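Side-chain contacts in protein B (Streptococcus agalactiae, PDB 5H6I), which permeabilizes membranes as a secreted, pore-forming CAMP factor and binds the Fc part of IgG: residues A[180-183]-A[184-188]; A[207-210]-A[211-215]. All coordinates share one frame; numbering follows the deposited sequence.

Contact 1 of 2, residues A[180-183]-A[184-188]; sequences SKLD and KEIWN
D183 and W187, one helical turn apart on helix 179-196, run next to each other in the same direction. Carboxylate oxygen OD1 of D183 meets the indole at its edge and in its plane, 3.2 Å from CD1 of W187, while the carboxylate and ring planes stand 42° apart. D183 gets there because its CG swings anti to the backbone N (chi1 -164°); W187, its CG beside its own backbone N (chi1 -69°), has its ring turned so that CD1 comes 3.1 Å from the carbonyl O of D183. The other oxygen, OD2, accepts a hydrogen bond from Q220 of helix 203-220, which leaves OD1 as the oxygen at the indole edge. On the inner side of the helix L182 CD1 packs against I186 CG1 at 3.8 Å. The backbone bond from I186 N to L182 O (2.9 Å) joins the same pair, whereas W187 N reaches D183 O only weakly. The indole of W187 also makes a cation-pi contact with R190. L182 and I186 pack on A216, V217 and Q220 of helix 203-220 and on I234 and L237 of helix 227-245, which places the turn's apolar side within a three-helix bundle.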
loop_
_atom_site.group_PDB
_atom_site.type_symbol
_atom_site.label_atom_id
_atom_site.label_comp_id
_atom_site.label_asym_id
_atom_site.label_seq_id
_atom_site.Cartn_x
_atom_site.Cartn_y
_atom_site.Cartn_z
ATOM N N SER A 180 10.091 -2.973 -4.754
ATOM C CA SER A 180 9.632 -1.780 -4.052
ATOM C C SER A 180 10.797 -1.033 -3.417
ATOM O O SER A 180 10.799 0.202 -3.364
ATOM C CB SER A 180 8.594 -2.159 -2.995
ATOM O OG SER A 180 8.098 -1.009 -2.332
ATOM N N LYS A 181 11.803 -1.766 -2.933
ATOM C CA LYS A 181 12.970 -1.119 -2.343
ATOM C C LYS A 181 13.808 -0.421 -3.406
ATOM O O LYS A 181 14.313 0.684 -3.180
ATOM C CB LYS A 181 13.813 -2.142 -1.580
ATOM C CG LYS A 181 13.004 -3.192 -0.836
ATOM C CD LYS A 181 12.066 -2.563 0.184
ATOM C CE LYS A 181 11.012 -3.556 0.644
ATOM N NZ LYS A 181 10.346 -4.224 -0.509
ATOM N N LEU A 182 13.971 -1.055 -4.571
ATOM C CA LEU A 182 14.669 -0.406 -5.675
ATOM C C LEU A 182 13.900 0.816 -6.160
ATOM O O LEU A 182 14.497 1.848 -6.487
ATOM C CB LEU A 182 14.885 -1.404 -6.815
ATOM C CG LEU A 182 15.224 -0.902 -8.222
ATOM C CD1 LEU A 182 16.463 -0.011 -8.226
ATOM C CD2 LEU A 182 15.404 -2.079 -9.173
ATOM N N ASP A 183 12.569 0.718 -6.204
ATOM C CA ASP A 183 11.753 1.864 -6.594
ATOM C C ASP A 183 11.947 3.029 -5.632
ATOM O O ASP A 183 12.086 4.180 -6.059
ATOM C CB ASP A 183 10.280 1.460 -6.658
ATOM C CG ASP A 183 9.433 2.463 -7.416
ATOM O OD1 ASP A 183 9.229 3.582 -6.901
ATOM O OD2 ASP A 183 8.973 2.132 -8.528
ATOM N N LYS A 184 11.962 2.747 -4.327
ATOM C CA LYS A 184 12.199 3.804 -3.350
ATOM C C LYS A 184 13.627 4.328 -3.428
ATOM O O LYS A 184 13.868 5.508 -3.152
ATOM C CB LYS A 184 11.897 3.294 -1.941
ATOM C CG LYS A 184 11.082 4.258 -1.094
ATOM C CD LYS A 184 9.723 4.530 -1.720
ATOM C CE LYS A 184 8.815 5.287 -0.762
ATOM N NZ LYS A 184 9.389 6.607 -0.375
ATOM N N GLU A 185 14.582 3.473 -3.801
ATOM C CA GLU A 185 15.964 3.922 -3.926
ATOM C C GLU A 185 16.157 4.811 -5.147
ATOM O O GLU A 185 17.001 5.715 -5.126
ATOM C CB GLU A 185 16.906 2.719 -3.989
ATOM C CG GLU A 185 18.363 3.058 -3.712
ATOM C CD GLU A 185 18.571 3.663 -2.335
ATOM O OE1 GLU A 185 17.868 3.249 -1.388
ATOM O OE2 GLU A 185 19.437 4.553 -2.200
ATOM N N ILE A 186 15.391 4.574 -6.213
ATOM C CA ILE A 186 15.481 5.425 -7.395
ATOM C C ILE A 186 14.993 6.832 -7.075
ATOM O O ILE A 186 15.626 7.826 -7.454
ATOM C CB ILE A 186 14.694 4.800 -8.561
ATOM C CG1 ILE A 186 15.419 3.560 -9.086
ATOM C CG2 ILE A 186 14.484 5.816 -9.676
ATOM C CD1 ILE A 186 14.661 2.820 -10.164
ATOM N N TRP A 187 13.868 6.942 -6.366
ATOM C CA TRP A 187 13.341 8.256 -6.017
ATOM C C TRP A 187 14.174 8.927 -4.933
ATOM O O TRP A 187 14.202 10.159 -4.850
ATOM C CB TRP A 187 11.883 8.136 -5.578
ATOM C CG TRP A 187 10.958 7.776 -6.701
ATOM C CD1 TRP A 187 10.306 6.591 -6.879
ATOM C CD2 TRP A 187 10.587 8.609 -7.806
ATOM N NE1 TRP A 187 9.550 6.635 -8.026
ATOM C CE2 TRP A 187 9.704 7.864 -8.613
ATOM C CE3 TRP A 187 10.912 9.914 -8.190
ATOM C CZ2 TRP A 187 9.144 8.379 -9.781
ATOM C CZ3 TRP A 187 10.355 10.423 -9.351
ATOM C CH2 TRP A 187 9.480 9.658 -10.131
ATOM N N ASN A 188 14.854 8.141 -4.095
ATOM C CA ASN A 188 15.754 8.728 -3.108
ATOM C C ASN A 188 17.004 9.286 -3.775
ATOM O O ASN A 188 17.534 10.320 -3.351
ATOM C CB ASN A 188 16.127 7.690 -2.050
ATOM C CG ASN A 188 15.057 7.530 -0.991
ATOM O OD1 ASN A 188 14.325 8.470 -0.683
ATOM N ND2 ASN A 188 14.960 6.332 -0.426
#

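Contact 2 of 2, residues A[207-210]-A[211-215]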
loop_
_atom_site.group_PDB
_atom_site.type_symbol
_atom_site.label_atom_id
_atom_site.label_comp_id
_atom_site.label_asym_id
_atom_site.label_seq_id
_atom_site.Cartn_x
_atom_site.Cartn_y
_atom_site.Cartn_z
ATOM N N ASN A 207 25.241 13.875 -15.584
ATOM C CA ASN A 207 24.904 12.974 -16.681
ATOM C C ASN A 207 25.211 11.523 -16.326
ATOM O O ASN A 207 24.417 10.625 -16.628
ATOM C CB ASN A 207 25.657 13.388 -17.945
ATOM C CG ASN A 207 24.992 12.887 -19.212
ATOM O OD1 ASN A 207 24.026 12.127 -19.162
ATOM N ND2 ASN A 207 25.510 13.312 -20.358
ATOM N N THR A 208 26.358 11.273 -15.687
ATOM C CA THR A 208 26.722 9.903 -15.338
ATOM C C THR A 208 25.796 9.340 -14.267
ATOM O O THR A 208 25.458 8.151 -14.296
ATOM C CB THR A 208 28.178 9.840 -14.874
ATOM O OG1 THR A 208 28.386 10.778 -13.810
ATOM C CG2 THR A 208 29.121 10.161 -16.026
ATOM N N LEU A 209 25.378 10.175 -13.312
ATOM C CA LEU A 209 24.443 9.710 -12.292
ATOM C C LEU A 209 23.076 9.417 -12.896
ATOM O O LEU A 209 22.413 8.447 -12.508
ATOM C CB LEU A 209 24.326 10.745 -11.173
ATOM C CG LEU A 209 23.296 10.452 -10.079
ATOM C CD1 LEU A 209 23.518 9.069 -9.476
ATOM C CD2 LEU A 209 23.334 11.523 -8.999
ATOM N N ASN A 210 22.638 10.241 -13.850
ATOM C CA ASN A 210 21.374 9.989 -14.527
ATOM C C ASN A 210 21.416 8.724 -15.375
ATOM O O ASN A 210 20.360 8.138 -15.643
ATOM C CB ASN A 210 20.997 11.192 -15.393
ATOM C CG ASN A 210 19.900 12.032 -14.774
ATOM O OD1 ASN A 210 19.748 12.071 -13.555
ATOM N ND2 ASN A 210 19.127 12.710 -15.615
ATOM N N LYS A 211 22.605 8.290 -15.800
ATOM C CA LYS A 211 22.711 7.027 -16.524
ATOM C C LYS A 211 22.449 5.842 -15.604
ATOM O O LYS A 211 21.805 4.866 -16.006
ATOM C CB LYS A 211 24.089 6.905 -17.176
ATOM C CG LYS A 211 24.299 7.808 -18.381
ATOM C CD LYS A 211 25.757 7.811 -18.815
ATOM C CE LYS A 211 26.001 8.790 -19.951
ATOM N NZ LYS A 211 27.449 8.902 -20.279
ATOM N N ALA A 212 22.937 5.912 -14.364
ATOM C CA ALA A 212 22.721 4.820 -13.423
ATOM C C ALA A 212 21.279 4.774 -12.936
ATOM O O ALA A 212 20.756 3.689 -12.657
ATOM C CB ALA A 212 23.677 4.949 -12.240
ATOM N N ILE A 213 20.627 5.932 -12.817
ATOM C CA ILE A 213 19.215 5.953 -12.448
ATOM C C ILE A 213 18.374 5.317 -13.547
ATOM O O ILE A 213 17.515 4.467 -13.282
ATOM C CB ILE A 213 18.759 7.391 -12.146
ATOM C CG1 ILE A 213 19.516 7.951 -10.941
ATOM C CG2 ILE A 213 17.259 7.434 -11.900
ATOM C CD1 ILE A 213 19.228 9.410 -10.664
ATOM N N THR A 214 18.615 5.715 -14.800
ATOM C CA THR A 214 17.909 5.106 -15.923
ATOM C C THR A 214 18.212 3.617 -16.030
ATOM O O THR A 214 17.330 2.826 -16.386
ATOM C CB THR A 214 18.277 5.824 -17.224
ATOM O OG1 THR A 214 17.901 7.205 -17.132
ATOM C CG2 THR A 214 17.566 5.194 -18.412
ATOM N N HIS A 215 19.446 3.213 -15.712
ATOM C CA HIS A 215 19.790 1.795 -15.750
ATOM C C HIS A 215 19.060 1.018 -14.663
ATOM O O HIS A 215 18.624 -0.118 -14.890
ATOM C CB HIS A 215 21.303 1.618 -15.613
ATOM C CG HIS A 215 21.734 0.189 -15.496
ATOM N ND1 HIS A 215 21.911 -0.438 -14.282
ATOM C CD2 HIS A 215 22.021 -0.736 -16.442
ATOM C CE1 HIS A 215 22.291 -1.686 -14.484
ATOM N NE2 HIS A 215 22.365 -1.893 -15.788
#
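K211 runs its aliphatic chain back along the preceding turn of helix 203-220, over the carbonyl of N207. Its CB starts 3.4 Å from T208 O, and CG, placed beside the backbone N (chi1 -73°), comes to 3.3 Å from N207 O. From there the chain runs extended: CD passes alongside N207 O and the CA of T208, and CE ends 4.0 Å from OD1 of N207, whose side chain it crosses at a slant. The amide oxygen thus meets a methylene, and the ammonium NZ continues past it; this is van der Waals contact beside a polar group.

A second set of contacts lies around N210. Its OD1 sits 4.0 Å from CD1 of I213 and takes a hydrogen bond from R193 of helix 179-196. The carbonyl O of N210 accepts the backbone N-H of T214. T214 OG1 is 3.0 Å from that same oxygen, brought there by its position beside the backbone N (chi1 -60°), and a bound sulfate, probably from the crystallisation liquor, lies near this side chain. On the buried side, L209 CG and I213 CD1 approach to 4.2 Å, and I213 N bonds L209 O at 3.1 Å. L209 also packs on L241 and A244 of helix 227-245.

The chemistry divides the turn by side. L209 and I213 give it a buried apolar side facing the other two helices, and N210 adds a polar link to helix 179-196 through R193. The exposed K211 instead lays methylenes over backbone carbonyl oxygen and carries its charge onward, consistent with an exposed lysine whose contact with this turn is made by its methylenes.

How the contacts relate
Contact 1 comes first along the chain, on helix 179-196, and closes before contact 2 opens on the next helix, 203-220. Their centres are about 14 Å apart, yet the two turns touch directly: I186 CG2 of contact 1 packs 3.9 Å from I213 CG2 of contact 2. Helix 227-245 joins both, with L237 meeting I186 as well as I213, so the three helices share one apolar core in the C-terminal part of the CAMP factor chain. The isoleucine pair is one apolar link between the consecutive helices; L182, on A216 and Q220, and L209, on T189 and R193, add to it, and the D183-Q220 and N210-R193 hydrogen bonds also join them.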